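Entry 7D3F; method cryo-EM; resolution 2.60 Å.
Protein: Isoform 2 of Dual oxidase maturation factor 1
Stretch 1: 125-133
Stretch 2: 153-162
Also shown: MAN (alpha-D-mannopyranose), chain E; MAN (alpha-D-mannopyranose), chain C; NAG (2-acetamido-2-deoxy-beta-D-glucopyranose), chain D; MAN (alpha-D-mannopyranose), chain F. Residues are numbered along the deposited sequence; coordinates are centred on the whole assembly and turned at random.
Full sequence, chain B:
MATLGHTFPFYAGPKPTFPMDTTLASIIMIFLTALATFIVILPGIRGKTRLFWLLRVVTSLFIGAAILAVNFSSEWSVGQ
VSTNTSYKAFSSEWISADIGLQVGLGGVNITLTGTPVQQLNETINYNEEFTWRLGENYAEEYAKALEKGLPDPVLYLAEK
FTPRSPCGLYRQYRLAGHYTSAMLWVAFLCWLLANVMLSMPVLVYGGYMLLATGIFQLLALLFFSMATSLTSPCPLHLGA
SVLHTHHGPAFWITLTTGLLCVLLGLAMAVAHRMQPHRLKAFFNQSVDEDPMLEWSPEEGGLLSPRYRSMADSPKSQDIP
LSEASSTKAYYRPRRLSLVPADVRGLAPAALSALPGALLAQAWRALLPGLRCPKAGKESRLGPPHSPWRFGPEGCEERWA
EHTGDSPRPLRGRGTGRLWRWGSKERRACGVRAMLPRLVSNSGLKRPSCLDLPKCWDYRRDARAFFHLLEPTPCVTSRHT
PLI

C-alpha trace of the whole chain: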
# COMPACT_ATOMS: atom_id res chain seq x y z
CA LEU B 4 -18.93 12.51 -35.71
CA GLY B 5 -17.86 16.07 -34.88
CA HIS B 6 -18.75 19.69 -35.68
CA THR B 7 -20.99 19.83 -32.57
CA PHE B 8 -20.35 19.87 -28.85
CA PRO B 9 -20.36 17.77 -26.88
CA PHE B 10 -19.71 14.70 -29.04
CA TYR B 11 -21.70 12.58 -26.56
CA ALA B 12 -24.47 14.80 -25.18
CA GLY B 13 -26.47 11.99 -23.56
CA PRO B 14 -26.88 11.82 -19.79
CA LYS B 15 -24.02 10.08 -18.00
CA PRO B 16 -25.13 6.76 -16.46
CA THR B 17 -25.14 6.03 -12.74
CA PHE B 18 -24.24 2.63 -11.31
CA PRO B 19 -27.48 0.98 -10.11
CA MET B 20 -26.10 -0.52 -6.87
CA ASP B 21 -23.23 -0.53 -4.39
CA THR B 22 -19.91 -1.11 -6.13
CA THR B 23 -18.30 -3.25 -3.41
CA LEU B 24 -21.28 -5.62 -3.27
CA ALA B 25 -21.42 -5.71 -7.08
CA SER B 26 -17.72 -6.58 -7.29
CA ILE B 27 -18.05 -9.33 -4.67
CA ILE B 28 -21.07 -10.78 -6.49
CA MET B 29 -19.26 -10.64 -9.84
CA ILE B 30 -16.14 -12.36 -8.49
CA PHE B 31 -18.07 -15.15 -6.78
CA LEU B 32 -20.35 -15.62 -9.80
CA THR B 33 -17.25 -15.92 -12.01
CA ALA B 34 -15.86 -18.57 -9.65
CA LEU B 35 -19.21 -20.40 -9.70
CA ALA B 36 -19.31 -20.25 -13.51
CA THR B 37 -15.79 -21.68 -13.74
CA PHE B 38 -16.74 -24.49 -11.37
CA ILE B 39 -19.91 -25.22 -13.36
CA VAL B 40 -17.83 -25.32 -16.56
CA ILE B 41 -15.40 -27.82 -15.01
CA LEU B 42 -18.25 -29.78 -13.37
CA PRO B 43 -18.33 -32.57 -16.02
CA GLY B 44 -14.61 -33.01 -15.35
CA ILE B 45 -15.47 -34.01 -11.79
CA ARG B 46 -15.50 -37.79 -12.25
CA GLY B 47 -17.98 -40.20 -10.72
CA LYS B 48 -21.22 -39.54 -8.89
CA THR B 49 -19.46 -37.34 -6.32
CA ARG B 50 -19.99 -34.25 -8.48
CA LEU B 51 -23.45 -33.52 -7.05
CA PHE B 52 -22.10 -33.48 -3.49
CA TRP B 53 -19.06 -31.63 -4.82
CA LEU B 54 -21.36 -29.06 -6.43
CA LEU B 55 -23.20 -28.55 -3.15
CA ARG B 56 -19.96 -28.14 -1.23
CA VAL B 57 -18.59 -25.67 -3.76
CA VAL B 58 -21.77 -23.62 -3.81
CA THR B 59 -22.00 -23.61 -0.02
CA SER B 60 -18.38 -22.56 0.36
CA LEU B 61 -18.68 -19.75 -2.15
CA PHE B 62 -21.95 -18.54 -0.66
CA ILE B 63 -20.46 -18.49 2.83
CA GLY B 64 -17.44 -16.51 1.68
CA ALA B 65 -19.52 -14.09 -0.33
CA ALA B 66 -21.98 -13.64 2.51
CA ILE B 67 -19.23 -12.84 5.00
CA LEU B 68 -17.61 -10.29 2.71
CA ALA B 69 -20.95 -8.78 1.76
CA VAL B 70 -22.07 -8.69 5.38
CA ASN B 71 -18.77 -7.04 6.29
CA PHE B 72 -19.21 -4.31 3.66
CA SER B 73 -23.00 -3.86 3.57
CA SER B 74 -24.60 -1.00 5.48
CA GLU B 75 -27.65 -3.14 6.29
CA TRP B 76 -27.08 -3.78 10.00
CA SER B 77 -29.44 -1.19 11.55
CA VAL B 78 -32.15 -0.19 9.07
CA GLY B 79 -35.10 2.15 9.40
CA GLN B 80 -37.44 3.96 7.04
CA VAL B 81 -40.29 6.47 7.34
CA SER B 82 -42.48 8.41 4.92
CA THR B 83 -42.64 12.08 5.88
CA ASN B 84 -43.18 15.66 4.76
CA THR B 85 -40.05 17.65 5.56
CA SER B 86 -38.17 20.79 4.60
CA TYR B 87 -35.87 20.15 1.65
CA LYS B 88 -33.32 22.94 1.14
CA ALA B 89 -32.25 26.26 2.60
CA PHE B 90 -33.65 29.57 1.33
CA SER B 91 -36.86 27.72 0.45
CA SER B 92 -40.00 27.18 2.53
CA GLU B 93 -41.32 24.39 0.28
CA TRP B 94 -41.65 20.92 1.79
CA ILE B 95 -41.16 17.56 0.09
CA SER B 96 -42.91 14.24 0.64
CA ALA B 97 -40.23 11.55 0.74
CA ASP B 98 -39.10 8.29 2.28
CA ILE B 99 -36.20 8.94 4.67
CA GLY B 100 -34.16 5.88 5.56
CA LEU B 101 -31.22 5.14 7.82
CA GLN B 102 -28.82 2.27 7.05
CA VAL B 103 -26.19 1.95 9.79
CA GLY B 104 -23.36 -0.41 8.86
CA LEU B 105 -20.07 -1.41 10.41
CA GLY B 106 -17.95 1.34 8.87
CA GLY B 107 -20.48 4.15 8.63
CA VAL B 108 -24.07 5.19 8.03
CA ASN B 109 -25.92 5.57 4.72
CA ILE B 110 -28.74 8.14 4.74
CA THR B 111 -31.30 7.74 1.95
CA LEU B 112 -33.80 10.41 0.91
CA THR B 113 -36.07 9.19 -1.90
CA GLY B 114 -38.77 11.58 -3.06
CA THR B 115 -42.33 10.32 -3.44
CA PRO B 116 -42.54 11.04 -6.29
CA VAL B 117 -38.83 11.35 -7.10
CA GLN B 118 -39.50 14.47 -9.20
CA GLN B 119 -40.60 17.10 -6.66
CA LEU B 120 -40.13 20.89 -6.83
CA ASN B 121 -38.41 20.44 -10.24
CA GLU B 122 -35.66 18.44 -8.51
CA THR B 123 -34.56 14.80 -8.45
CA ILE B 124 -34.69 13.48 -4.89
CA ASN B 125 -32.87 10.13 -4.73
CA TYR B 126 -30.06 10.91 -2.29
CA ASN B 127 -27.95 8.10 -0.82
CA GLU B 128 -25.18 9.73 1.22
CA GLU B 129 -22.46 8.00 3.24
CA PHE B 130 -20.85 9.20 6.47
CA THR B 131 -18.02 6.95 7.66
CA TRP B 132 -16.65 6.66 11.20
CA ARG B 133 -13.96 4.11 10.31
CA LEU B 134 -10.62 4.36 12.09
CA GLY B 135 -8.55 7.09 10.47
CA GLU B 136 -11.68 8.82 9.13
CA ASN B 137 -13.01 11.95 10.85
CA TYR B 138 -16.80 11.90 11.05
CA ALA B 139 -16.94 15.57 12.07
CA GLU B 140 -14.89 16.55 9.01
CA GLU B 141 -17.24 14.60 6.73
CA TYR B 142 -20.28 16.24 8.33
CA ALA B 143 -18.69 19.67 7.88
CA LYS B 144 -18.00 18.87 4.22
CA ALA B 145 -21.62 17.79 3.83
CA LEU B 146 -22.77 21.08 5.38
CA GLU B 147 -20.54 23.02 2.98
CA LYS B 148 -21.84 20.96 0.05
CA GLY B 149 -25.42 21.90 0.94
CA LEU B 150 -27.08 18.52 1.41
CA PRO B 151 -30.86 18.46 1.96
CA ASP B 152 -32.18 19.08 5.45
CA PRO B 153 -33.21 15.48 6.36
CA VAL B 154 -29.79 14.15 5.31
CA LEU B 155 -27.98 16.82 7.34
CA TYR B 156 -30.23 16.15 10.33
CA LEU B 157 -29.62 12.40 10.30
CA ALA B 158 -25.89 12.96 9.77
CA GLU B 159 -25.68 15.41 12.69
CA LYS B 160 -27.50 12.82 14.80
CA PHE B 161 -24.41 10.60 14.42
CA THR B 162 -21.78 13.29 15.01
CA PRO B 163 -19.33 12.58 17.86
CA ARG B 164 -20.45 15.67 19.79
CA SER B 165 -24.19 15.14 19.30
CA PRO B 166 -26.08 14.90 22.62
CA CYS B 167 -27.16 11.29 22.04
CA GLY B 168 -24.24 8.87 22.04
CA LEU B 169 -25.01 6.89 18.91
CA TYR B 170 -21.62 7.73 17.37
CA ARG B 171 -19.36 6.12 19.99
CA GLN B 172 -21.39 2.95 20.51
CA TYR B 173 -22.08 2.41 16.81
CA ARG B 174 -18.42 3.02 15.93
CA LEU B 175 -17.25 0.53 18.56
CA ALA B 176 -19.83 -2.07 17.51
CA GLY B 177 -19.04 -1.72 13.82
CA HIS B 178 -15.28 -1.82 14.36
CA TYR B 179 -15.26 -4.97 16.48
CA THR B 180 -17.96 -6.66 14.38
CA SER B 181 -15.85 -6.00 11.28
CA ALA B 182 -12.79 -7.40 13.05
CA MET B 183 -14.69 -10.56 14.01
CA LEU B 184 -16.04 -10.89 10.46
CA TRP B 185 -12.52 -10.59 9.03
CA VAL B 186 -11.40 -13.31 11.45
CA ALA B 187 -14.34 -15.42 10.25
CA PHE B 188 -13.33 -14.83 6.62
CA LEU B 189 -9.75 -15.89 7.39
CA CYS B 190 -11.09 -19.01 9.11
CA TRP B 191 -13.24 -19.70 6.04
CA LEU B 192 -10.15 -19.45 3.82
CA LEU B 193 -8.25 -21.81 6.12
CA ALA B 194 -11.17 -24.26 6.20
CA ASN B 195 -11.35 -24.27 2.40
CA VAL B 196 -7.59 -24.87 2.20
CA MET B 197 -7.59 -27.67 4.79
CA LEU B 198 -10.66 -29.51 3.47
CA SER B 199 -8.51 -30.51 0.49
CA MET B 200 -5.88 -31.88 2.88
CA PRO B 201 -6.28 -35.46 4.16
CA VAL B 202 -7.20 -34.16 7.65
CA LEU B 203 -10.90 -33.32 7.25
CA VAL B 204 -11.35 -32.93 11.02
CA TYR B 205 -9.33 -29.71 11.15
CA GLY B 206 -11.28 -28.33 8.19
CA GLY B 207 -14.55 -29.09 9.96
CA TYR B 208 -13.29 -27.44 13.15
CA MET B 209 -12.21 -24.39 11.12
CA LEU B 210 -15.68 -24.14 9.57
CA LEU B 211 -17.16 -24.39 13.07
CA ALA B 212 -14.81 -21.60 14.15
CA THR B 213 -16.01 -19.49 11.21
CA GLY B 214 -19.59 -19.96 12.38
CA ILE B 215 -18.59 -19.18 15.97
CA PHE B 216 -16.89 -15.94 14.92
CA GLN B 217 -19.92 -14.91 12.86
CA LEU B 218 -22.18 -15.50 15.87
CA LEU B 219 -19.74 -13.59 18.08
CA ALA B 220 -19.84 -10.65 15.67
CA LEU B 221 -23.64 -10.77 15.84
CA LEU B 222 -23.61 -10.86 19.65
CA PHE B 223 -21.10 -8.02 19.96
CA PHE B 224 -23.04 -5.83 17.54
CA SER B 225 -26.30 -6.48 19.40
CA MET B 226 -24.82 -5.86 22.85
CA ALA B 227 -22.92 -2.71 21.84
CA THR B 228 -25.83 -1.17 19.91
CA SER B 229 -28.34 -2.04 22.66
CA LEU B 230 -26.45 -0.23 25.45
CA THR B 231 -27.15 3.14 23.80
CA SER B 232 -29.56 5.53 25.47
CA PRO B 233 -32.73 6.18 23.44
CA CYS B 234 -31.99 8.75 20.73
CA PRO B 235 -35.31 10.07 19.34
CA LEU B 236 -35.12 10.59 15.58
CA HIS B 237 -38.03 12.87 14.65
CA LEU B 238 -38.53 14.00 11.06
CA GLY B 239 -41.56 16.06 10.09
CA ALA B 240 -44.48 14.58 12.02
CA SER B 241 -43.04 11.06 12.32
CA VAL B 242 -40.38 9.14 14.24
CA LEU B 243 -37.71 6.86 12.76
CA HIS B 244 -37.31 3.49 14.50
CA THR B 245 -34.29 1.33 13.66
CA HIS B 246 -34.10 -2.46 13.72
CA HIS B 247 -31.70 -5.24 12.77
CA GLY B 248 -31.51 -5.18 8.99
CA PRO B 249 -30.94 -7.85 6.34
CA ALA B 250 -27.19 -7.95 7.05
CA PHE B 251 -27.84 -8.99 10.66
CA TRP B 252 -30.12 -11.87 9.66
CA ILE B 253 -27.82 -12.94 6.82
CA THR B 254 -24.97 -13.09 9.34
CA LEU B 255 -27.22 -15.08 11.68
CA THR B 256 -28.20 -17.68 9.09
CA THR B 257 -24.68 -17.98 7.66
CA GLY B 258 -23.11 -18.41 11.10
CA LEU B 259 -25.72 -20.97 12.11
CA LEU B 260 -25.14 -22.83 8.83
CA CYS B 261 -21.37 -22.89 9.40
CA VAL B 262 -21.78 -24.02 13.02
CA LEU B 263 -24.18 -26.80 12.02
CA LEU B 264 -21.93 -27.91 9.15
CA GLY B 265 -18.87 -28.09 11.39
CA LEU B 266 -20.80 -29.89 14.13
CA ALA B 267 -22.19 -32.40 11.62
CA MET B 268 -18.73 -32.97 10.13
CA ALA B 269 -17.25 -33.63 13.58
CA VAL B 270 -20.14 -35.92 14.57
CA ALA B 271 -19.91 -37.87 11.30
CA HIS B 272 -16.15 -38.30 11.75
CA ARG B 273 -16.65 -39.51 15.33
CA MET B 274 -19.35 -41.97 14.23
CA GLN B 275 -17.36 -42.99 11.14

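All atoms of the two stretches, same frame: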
# COMPACT_ATOMS: atom_id res chain seq x y z
N ASN B 125 -33.24 11.53 -4.91
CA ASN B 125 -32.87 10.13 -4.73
C ASN B 125 -31.52 10.04 -4.02
O ASN B 125 -30.64 9.27 -4.42
CB ASN B 125 -32.83 9.40 -6.07
CG ASN B 125 -32.81 7.89 -5.91
OD1 ASN B 125 -33.19 7.36 -4.86
ND2 ASN B 125 -32.37 7.19 -6.94
N TYR B 126 -31.34 10.84 -2.97
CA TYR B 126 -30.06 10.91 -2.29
C TYR B 126 -29.74 9.61 -1.56
O TYR B 126 -30.61 9.01 -0.94
CB TYR B 126 -30.04 12.07 -1.29
CG TYR B 126 -30.27 13.43 -1.90
CD1 TYR B 126 -31.56 13.92 -2.09
CD2 TYR B 126 -29.20 14.23 -2.27
CE1 TYR B 126 -31.77 15.16 -2.64
CE2 TYR B 126 -29.41 15.48 -2.82
CZ TYR B 126 -30.70 15.94 -3.00
OH TYR B 126 -30.91 17.18 -3.55
N ASN B 127 -28.47 9.20 -1.63
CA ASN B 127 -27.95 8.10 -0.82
C ASN B 127 -26.54 8.51 -0.40
O ASN B 127 -25.56 8.20 -1.10
CB ASN B 127 -27.97 6.78 -1.58
CG ASN B 127 -27.50 5.61 -0.74
OD1 ASN B 127 -27.42 5.71 0.48
ND2 ASN B 127 -27.20 4.49 -1.39
N GLU B 128 -26.44 9.18 0.74
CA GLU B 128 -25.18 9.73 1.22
C GLU B 128 -24.54 8.78 2.23
O GLU B 128 -25.23 8.02 2.91
CB GLU B 128 -25.39 11.10 1.86
CG GLU B 128 -26.10 12.11 0.97
CD GLU B 128 -25.22 12.61 -0.16
OE1 GLU B 128 -24.00 12.36 -0.13
OE2 GLU B 128 -25.76 13.27 -1.07
N GLU B 129 -23.22 8.83 2.32
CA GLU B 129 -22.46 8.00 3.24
C GLU B 129 -21.65 8.88 4.18
O GLU B 129 -21.02 9.85 3.75
CB GLU B 129 -21.54 7.04 2.50
CG GLU B 129 -20.70 6.15 3.40
CD GLU B 129 -19.89 5.13 2.62
OE1 GLU B 129 -19.91 3.94 2.99
OE2 GLU B 129 -19.24 5.53 1.63
N PHE B 130 -21.66 8.53 5.46
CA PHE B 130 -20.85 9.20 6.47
C PHE B 130 -20.13 8.11 7.26
O PHE B 130 -20.77 7.34 7.98
CB PHE B 130 -21.71 10.07 7.38
CG PHE B 130 -22.43 11.17 6.66
CD1 PHE B 130 -23.68 10.95 6.10
CD2 PHE B 130 -21.86 12.42 6.54
CE1 PHE B 130 -24.34 11.96 5.43
CE2 PHE B 130 -22.52 13.44 5.88
CZ PHE B 130 -23.76 13.21 5.32
N THR B 131 -18.81 8.04 7.12
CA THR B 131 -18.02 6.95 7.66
C THR B 131 -17.33 7.37 8.95
O THR B 131 -16.77 8.47 9.04
CB THR B 131 -16.98 6.47 6.65
OG1 THR B 131 -16.16 7.58 6.25
CG2 THR B 131 -17.65 5.88 5.43
N TRP B 132 -17.37 6.48 9.95
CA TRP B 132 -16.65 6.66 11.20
C TRP B 132 -15.53 5.64 11.35
O TRP B 132 -15.11 5.35 12.48
CB TRP B 132 -17.60 6.59 12.39
CG TRP B 132 -18.49 5.39 12.37
CD1 TRP B 132 -18.11 4.08 12.47
CD2 TRP B 132 -19.92 5.38 12.27
NE1 TRP B 132 -19.22 3.26 12.42
CE2 TRP B 132 -20.34 4.04 12.30
CE3 TRP B 132 -20.89 6.39 12.14
CZ2 TRP B 132 -21.68 3.67 12.21
CZ3 TRP B 132 -22.21 6.02 12.06
CH2 TRP B 132 -22.60 4.68 12.09
N ARG B 133 -15.04 5.09 10.25
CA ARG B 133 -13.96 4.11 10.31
C ARG B 133 -12.70 4.74 10.89
O ARG B 133 -12.49 5.95 10.82
CB ARG B 133 -13.67 3.54 8.92
CG ARG B 133 -14.56 2.37 8.53
CD ARG B 133 -14.22 1.83 7.15
NE ARG B 133 -14.65 2.73 6.08
CZ ARG B 133 -13.84 3.59 5.46
NH1 ARG B 133 -12.56 3.67 5.80
NH2 ARG B 133 -14.32 4.37 4.50
N PRO B 153 -33.15 16.78 5.67
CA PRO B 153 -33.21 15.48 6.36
C PRO B 153 -31.87 14.76 6.42
O PRO B 153 -31.53 14.15 7.45
CB PRO B 153 -34.24 14.69 5.54
CG PRO B 153 -35.07 15.73 4.89
CD PRO B 153 -34.13 16.85 4.57
N VAL B 154 -31.09 14.82 5.34
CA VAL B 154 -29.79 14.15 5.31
C VAL B 154 -28.85 14.79 6.33
O VAL B 154 -28.17 14.10 7.09
CB VAL B 154 -29.19 14.19 3.90
CG1 VAL B 154 -27.80 13.58 3.89
CG2 VAL B 154 -30.10 13.46 2.92
N LEU B 155 -28.82 16.13 6.37
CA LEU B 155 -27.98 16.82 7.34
C LEU B 155 -28.41 16.52 8.76
O LEU B 155 -27.57 16.36 9.66
CB LEU B 155 -28.00 18.33 7.07
CG LEU B 155 -27.35 18.80 5.77
CD1 LEU B 155 -27.42 20.32 5.67
CD2 LEU B 155 -25.91 18.32 5.69
N TYR B 156 -29.72 16.45 9.00
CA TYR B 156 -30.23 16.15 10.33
C TYR B 156 -29.81 14.76 10.79
O TYR B 156 -29.28 14.59 11.90
CB TYR B 156 -31.76 16.29 10.33
CG TYR B 156 -32.46 15.67 11.51
CD1 TYR B 156 -33.09 14.44 11.40
CD2 TYR B 156 -32.53 16.33 12.73
CE1 TYR B 156 -33.74 13.86 12.47
CE2 TYR B 156 -33.18 15.77 13.81
CZ TYR B 156 -33.79 14.53 13.68
OH TYR B 156 -34.44 13.97 14.75
N LEU B 157 -30.01 13.76 9.93
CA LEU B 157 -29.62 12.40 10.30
C LEU B 157 -28.11 12.25 10.42
O LEU B 157 -27.64 11.43 11.22
CB LEU B 157 -30.19 11.40 9.30
CG LEU B 157 -31.68 11.08 9.47
CD1 LEU B 157 -32.12 10.00 8.49
CD2 LEU B 157 -31.97 10.65 10.90
N ALA B 158 -27.34 13.02 9.65
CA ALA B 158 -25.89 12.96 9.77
C ALA B 158 -25.42 13.61 11.07
O ALA B 158 -24.52 13.10 11.74
CB ALA B 158 -25.23 13.63 8.57
N GLU B 159 -26.02 14.75 11.44
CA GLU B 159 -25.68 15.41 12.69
C GLU B 159 -26.10 14.57 13.89
O GLU B 159 -25.50 14.69 14.97
CB GLU B 159 -26.33 16.79 12.74
CG GLU B 159 -25.71 17.75 13.74
CD GLU B 159 -26.45 17.80 15.06
OE1 GLU B 159 -25.90 17.35 16.08
OE2 GLU B 159 -27.60 18.29 15.07
N LYS B 160 -27.12 13.73 13.73
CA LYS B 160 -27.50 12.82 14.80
C LYS B 160 -26.38 11.85 15.15
O LYS B 160 -26.29 11.39 16.30
CB LYS B 160 -28.76 12.04 14.41
CG LYS B 160 -30.05 12.81 14.63
CD LYS B 160 -30.35 12.95 16.11
CE LYS B 160 -31.69 13.62 16.35
NZ LYS B 160 -32.10 13.57 17.78
N PHE B 161 -25.50 11.53 14.20
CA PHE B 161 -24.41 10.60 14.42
C PHE B 161 -23.06 11.28 14.60
O PHE B 161 -22.03 10.60 14.58
CB PHE B 161 -24.32 9.60 13.26
CG PHE B 161 -25.39 8.54 13.30
CD1 PHE B 161 -25.13 7.31 13.88
CD2 PHE B 161 -26.63 8.77 12.74
CE1 PHE B 161 -26.11 6.33 13.91
CE2 PHE B 161 -27.61 7.80 12.77
CZ PHE B 161 -27.35 6.58 13.36
N THR B 162 -23.04 12.60 14.77
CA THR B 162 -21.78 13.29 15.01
C THR B 162 -21.23 12.92 16.39
O THR B 162 -21.99 12.60 17.31
CB THR B 162 -21.96 14.80 14.91
OG1 THR B 162 -23.11 15.20 15.66
CG2 THR B 162 -22.12 15.22 13.46
C1 MAN E . -25.49 11.57 -6.68
C2 MAN E . -25.82 13.06 -6.57
C3 MAN E . -24.95 13.67 -5.49
C4 MAN E . -25.17 12.94 -4.16
C5 MAN E . -24.90 11.43 -4.34
C6 MAN E . -25.26 10.62 -3.12
O2 MAN E . -27.16 13.23 -6.11
O3 MAN E . -25.20 15.06 -5.32
O4 MAN E . -24.30 13.45 -3.17
O5 MAN E . -25.69 10.92 -5.45
O6 MAN E . -26.67 10.63 -2.98
C1 MAN C . -27.87 14.13 -6.98
C2 MAN C . -29.21 14.45 -6.29
C3 MAN C . -30.05 13.19 -6.25
C4 MAN C . -30.25 12.64 -7.67
C5 MAN C . -28.88 12.36 -8.31
C6 MAN C . -28.99 11.93 -9.76
O2 MAN C . -29.98 15.36 -7.07
O3 MAN C . -31.31 13.41 -5.63
O4 MAN C . -31.00 11.45 -7.63
O5 MAN C . -28.07 13.55 -8.27
O6 MAN C . -27.68 11.64 -10.24
C1 NAG D . -23.65 4.52 0.72
C2 NAG D . -23.85 3.46 -0.37
C3 NAG D . -22.67 3.46 -1.34
C4 NAG D . -22.41 4.86 -1.88
C5 NAG D . -22.26 5.85 -0.72
C6 NAG D . -22.10 7.29 -1.16
C7 NAG D . -25.10 1.38 -0.00
C8 NAG D . -25.11 0.05 0.68
N2 NAG D . -24.02 2.15 0.22
O3 NAG D . -22.93 2.57 -2.41
O4 NAG D . -21.22 4.85 -2.66
O5 NAG D . -23.42 5.80 0.11
O6 NAG D . -23.25 7.74 -1.87
O7 NAG D . -26.02 1.75 -0.73
C1 MAN F . -29.83 16.69 -6.55
C2 MAN F . -31.11 17.45 -6.92
C3 MAN F . -31.20 17.57 -8.44
C4 MAN F . -29.91 18.16 -9.03
C5 MAN F . -28.68 17.38 -8.54
C6 MAN F . -27.37 18.03 -8.95
O2 MAN F . -31.09 18.79 -6.43
O3 MAN F . -32.33 18.34 -8.84
O4 MAN F . -29.96 18.11 -10.44
O5 MAN F . -28.69 17.32 -7.10
O6 MAN F . -26.30 17.23 -8.45

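Packing of the strand 125-131 against the helix that carries Val-154 and Ala-158, in Isoform 2 of Dual oxidase maturation factor 1. The two elements run in nearly the same direction, their axes 20° apart and 10.0 Å at closest approach, and the contact is made by side chains; no hydrogen bond crosses it. Strand alternation sets the pattern: the CA-to-CB bonds of Tyr-126, Glu-128 and Phe-130 point toward the helix, that of Asn-127 points away, and Trp-132, just past the strand, again points toward the second stretch. The second stretch answers with Val-154 and Ala-158, one turn apart on the helix, and with Phe-161 just beyond it; the CA-to-CB bonds of all three point toward the first stretch.

Phe-130 has the largest covered area in the first stretch. Its m rotamer (chi1 -61°), with chi2 at 88°, lays one ring face against Ala-158, whose CB stands 3.6 Å from the centroid of the Phe-130 ring and only 14° off the ring normal, a CH-pi contact. At this point the backbones come to 7.1 Å between Phe-130 CA and Ala-158 CA. Val-154, one helical turn earlier, meets the same ring at its edge, with Val-154 CG1 4.1 Å from Phe-130 CE1.

Val-154, a t rotamer (chi1 176°), touches three strand side chains. CG1 also packs on the aliphatic part of Glu-128, 3.7 Å from Glu-128 CG, while Val-154 CG2 reaches toward Tyr-126, 4.4 Å from Tyr-126 CB. Glu-128 folds back through two m torsions (chi1 -54°, chi2 -72°), so that its methylene lies against the valine while its carboxylate turns to the glycan: O4 of the chain E mannose donates a 2.6 Å hydrogen bond to Glu-128 OE2. One side chain thus serves both an apolar contact and a sugar.

Tyr-126, also m (chi1 -60°), touches the helix through its CB and extends its ring among the mannoses. O3 of the chain C mannose lies over one face of that ring, 3.5 Å from Tyr-126 CE1, and the same O3 accepts a 2.8 Å hydrogen bond from Asn-125 N. Asn-127, turned from the helix in a t rotamer (chi1 -177°), has its amide engaged with sugar instead: Asn-127 ND2 donates to NAG O7 at 3.1 Å. Its backbone takes part too, Asn-127 N donating to O6 of the chain E mannose at 2.7 Å.

At the far end, Trp-132 adopts p (chi1 50°, chi2 65°), and its six-membered ring comes alongside Phe-161, an m rotamer (chi1 -76°). The planes differ by 24°, but the centroids are 5.8 Å apart and the rings are slid so that they barely overlap; the closest atoms, Trp-132 CZ3 and Phe-161 CD1, are 3.7 Å apart. Phe-161 N bonds to Ala-158 O at 3.1 Å, a three-residue step rather than the four-residue spacing before it. Thr-162, in p (chi1 47°), turns its hydroxyl back on the chain, where Thr-162 OG1 donates to Glu-159 O at 2.5 Å.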